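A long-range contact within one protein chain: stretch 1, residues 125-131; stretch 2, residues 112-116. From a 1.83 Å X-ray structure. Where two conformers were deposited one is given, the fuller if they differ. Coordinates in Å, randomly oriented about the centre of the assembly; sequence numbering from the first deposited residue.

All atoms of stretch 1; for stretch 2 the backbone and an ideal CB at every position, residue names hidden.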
# COMPACT_ATOMS: atom_id res chain seq x y z
N ALA A 125 14.83 -10.73 -0.70
CA ALA A 125 14.71 -10.50 -2.15
C ALA A 125 13.38 -9.87 -2.51
O ALA A 125 13.30 -9.03 -3.44
CB ALA A 125 14.87 -11.82 -2.90
N ALA A 126 12.31 -10.29 -1.83
CA ALA A 126 10.99 -9.73 -2.06
C ALA A 126 10.94 -8.27 -1.60
O ALA A 126 10.43 -7.39 -2.31
CB ALA A 126 9.94 -10.61 -1.35
N ARG A 127 11.54 -7.99 -0.43
CA ARG A 127 11.64 -6.61 0.04
C ARG A 127 12.45 -5.74 -0.92
O ARG A 127 12.11 -4.56 -1.13
CB ARG A 127 12.26 -6.55 1.44
CG ARG A 127 11.34 -7.11 2.52
CD ARG A 127 12.00 -7.25 3.89
NE ARG A 127 11.02 -7.77 4.85
CZ ARG A 127 11.25 -8.01 6.14
NH1 ARG A 127 12.45 -7.80 6.67
NH2 ARG A 127 10.27 -8.49 6.89
N ALA A 128 13.53 -6.29 -1.46
CA ALA A 128 14.37 -5.53 -2.38
C ALA A 128 13.58 -5.12 -3.62
O ALA A 128 13.74 -4.00 -4.12
CB ALA A 128 15.61 -6.35 -2.79
N ARG A 129 12.74 -6.03 -4.13
CA ARG A 129 11.90 -5.70 -5.28
C ARG A 129 10.92 -4.59 -4.98
O ARG A 129 10.75 -3.65 -5.79
CB ARG A 129 11.15 -6.94 -5.76
CG ARG A 129 10.30 -6.72 -7.01
CD ARG A 129 11.16 -6.48 -8.25
NE ARG A 129 10.34 -6.35 -9.46
CZ ARG A 129 10.79 -5.90 -10.63
NH1 ARG A 129 12.04 -5.49 -10.77
NH2 ARG A 129 9.96 -5.82 -11.66
N MET A 130 10.23 -4.67 -3.83
CA MET A 130 9.32 -3.58 -3.47
C MET A 130 10.07 -2.26 -3.37
O MET A 130 9.61 -1.21 -3.86
CB MET A 130 8.64 -3.90 -2.13
CG MET A 130 7.70 -2.80 -1.66
SD MET A 130 6.34 -2.48 -2.80
CE MET A 130 5.49 -4.01 -2.55
N ASN A 131 11.22 -2.29 -2.70
CA ASN A 131 12.01 -1.07 -2.55
C ASN A 131 12.39 -0.48 -3.91
O ASN A 131 12.26 0.74 -4.13
CB ASN A 131 13.23 -1.35 -1.68
CG ASN A 131 12.88 -1.39 -0.20
OD1 ASN A 131 11.98 -0.70 0.26
ND2 ASN A 131 13.64 -2.17 0.55
N UNK A 112 2.25 -11.90 -6.06
CA UNK A 112 2.62 -11.82 -4.66
C UNK A 112 4.12 -11.59 -4.54
O UNK A 112 4.92 -12.03 -5.37
CB UNK A 112 2.20 -13.09 -3.91
N UNK A 113 4.49 -10.86 -3.49
CA UNK A 113 5.86 -10.66 -3.05
C UNK A 113 6.00 -11.22 -1.64
O UNK A 113 5.36 -10.70 -0.71
CB UNK A 113 6.25 -9.18 -3.10
N UNK A 114 6.85 -12.35 -1.41
CA UNK A 114 6.89 -13.05 -0.10
C UNK A 114 7.70 -12.32 0.96
O UNK A 114 8.69 -12.82 1.52
CB UNK A 114 7.47 -14.45 -0.28
N UNK A 115 7.27 -11.10 1.30
CA UNK A 115 8.09 -10.22 2.13
C UNK A 115 8.23 -10.64 3.59
O UNK A 115 9.03 -10.03 4.32
CB UNK A 115 7.51 -8.81 2.08
N UNK A 116 7.45 -11.61 4.06
CA UNK A 116 7.53 -12.13 5.41
C UNK A 116 7.79 -13.64 5.36
O UNK A 116 7.16 -14.40 6.10
CB UNK A 116 6.25 -11.82 6.19

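Position 112 has phi/psi of -67/148, an extended loop conformation, and its ideal CB finds no atom of the helix within 5.5 Å. Stretch 1 sets no demand here, so almost any side chain would suit. The deposited residue is A112, which makes no contact with the helix.

At position 113 the CA-to-CB bond points toward the helix. The ideal CB lies 4.3 Å from A126 CB and 5.3 Å from M130 CE, both apolar, and the aliphatic CG of R129 lies along the same helix surface. Phi/psi of -119/115 is a conformation that beta-branched residues also tolerate, so leucine, isoleucine, valine or methionine would all be reasonable. The deposited residue is L113, with chi1 at -62° (m) and chi2 at 99°, between wells. Its CD2 comes 3.9 Å from A126 O and 3.8 Å from R129 CG, while its CD1 is 4.4 Å from M130 CE. CD2 touches all three of residues 126, 129 and 130, with L113 CD2 lying 4.2 Å from M130 N as well, and CD1 adds a second contact with M130; the side chain thus covers about one helical turn.

Position 114 directs its CB sideways, 4.7 Å from A126 CB. The backbone nitrogen is more informative: it lies 3.5 Å from A126 CB, a methyl that cannot accept a hydrogen bond. Phi of -78° is compatible with proline, although small or polar residues would also fit. The deposited residue is P114, with a C-gamma exo ring; its CD packs 3.6 Å from A126 CB.

Position 115 is the closest in register, the distance from 115 CA to A126 CA being 5.1 Å. Its CB points sideways, 4.2 Å from R127 CG and 4.6 Å from A126 CB, so a compact aliphatic group such as valine, isoleucine or alanine suits it. Phi/psi of -71/-10 follows a tight bend in which the nitrogen of 115 bonds to L113 O at 2.8 Å. The deposited residue is V115, chi1 -60° (m), whose CG1 lies 3.9 Å from A126 CB. Its carbonyl, independent of side-chain identity, accepts two weak hydrogen bonds: R127 NE to V115 O at 3.1 Å (128°) and R127 NH2 to V115 O at 3.2 Å (123°). The bent angles mark both bonds as weak, and the same oxygen serves both donors.

At position 116 CA-to-CB points away, yet the ideal CB is 5.3 Å from R127 NH2. A longer polar or acidic side chain could turn back toward that charge, while a short one would leave it untouched. The deposited residue is H116; its ND1 lies 3.6 Å from R127 NH2, near the guanidinium plane, a proximity rather than a hydrogen bond.

Stretch 2 112-116: ALPVH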
# COMPACT_ATOMS: atom_id res chain seq x y z
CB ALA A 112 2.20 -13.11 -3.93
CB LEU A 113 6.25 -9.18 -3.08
CG LEU A 113 6.19 -8.56 -4.48
CD1 LEU A 113 4.88 -7.80 -4.65
CD2 LEU A 113 7.39 -7.66 -4.73
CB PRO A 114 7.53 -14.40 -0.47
CG PRO A 114 7.62 -14.47 -1.98
CD PRO A 114 7.59 -13.07 -2.46
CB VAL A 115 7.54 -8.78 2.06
CG1 VAL A 115 7.57 -8.28 0.63
CG2 VAL A 115 6.11 -8.71 2.62
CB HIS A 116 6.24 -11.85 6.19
CG HIS A 116 5.95 -10.39 6.42
ND1 HIS A 116 6.82 -9.55 7.08
CD2 HIS A 116 4.86 -9.64 6.15
CE1 HIS A 116 6.30 -8.34 7.15
NE2 HIS A 116 5.11 -8.37 6.59
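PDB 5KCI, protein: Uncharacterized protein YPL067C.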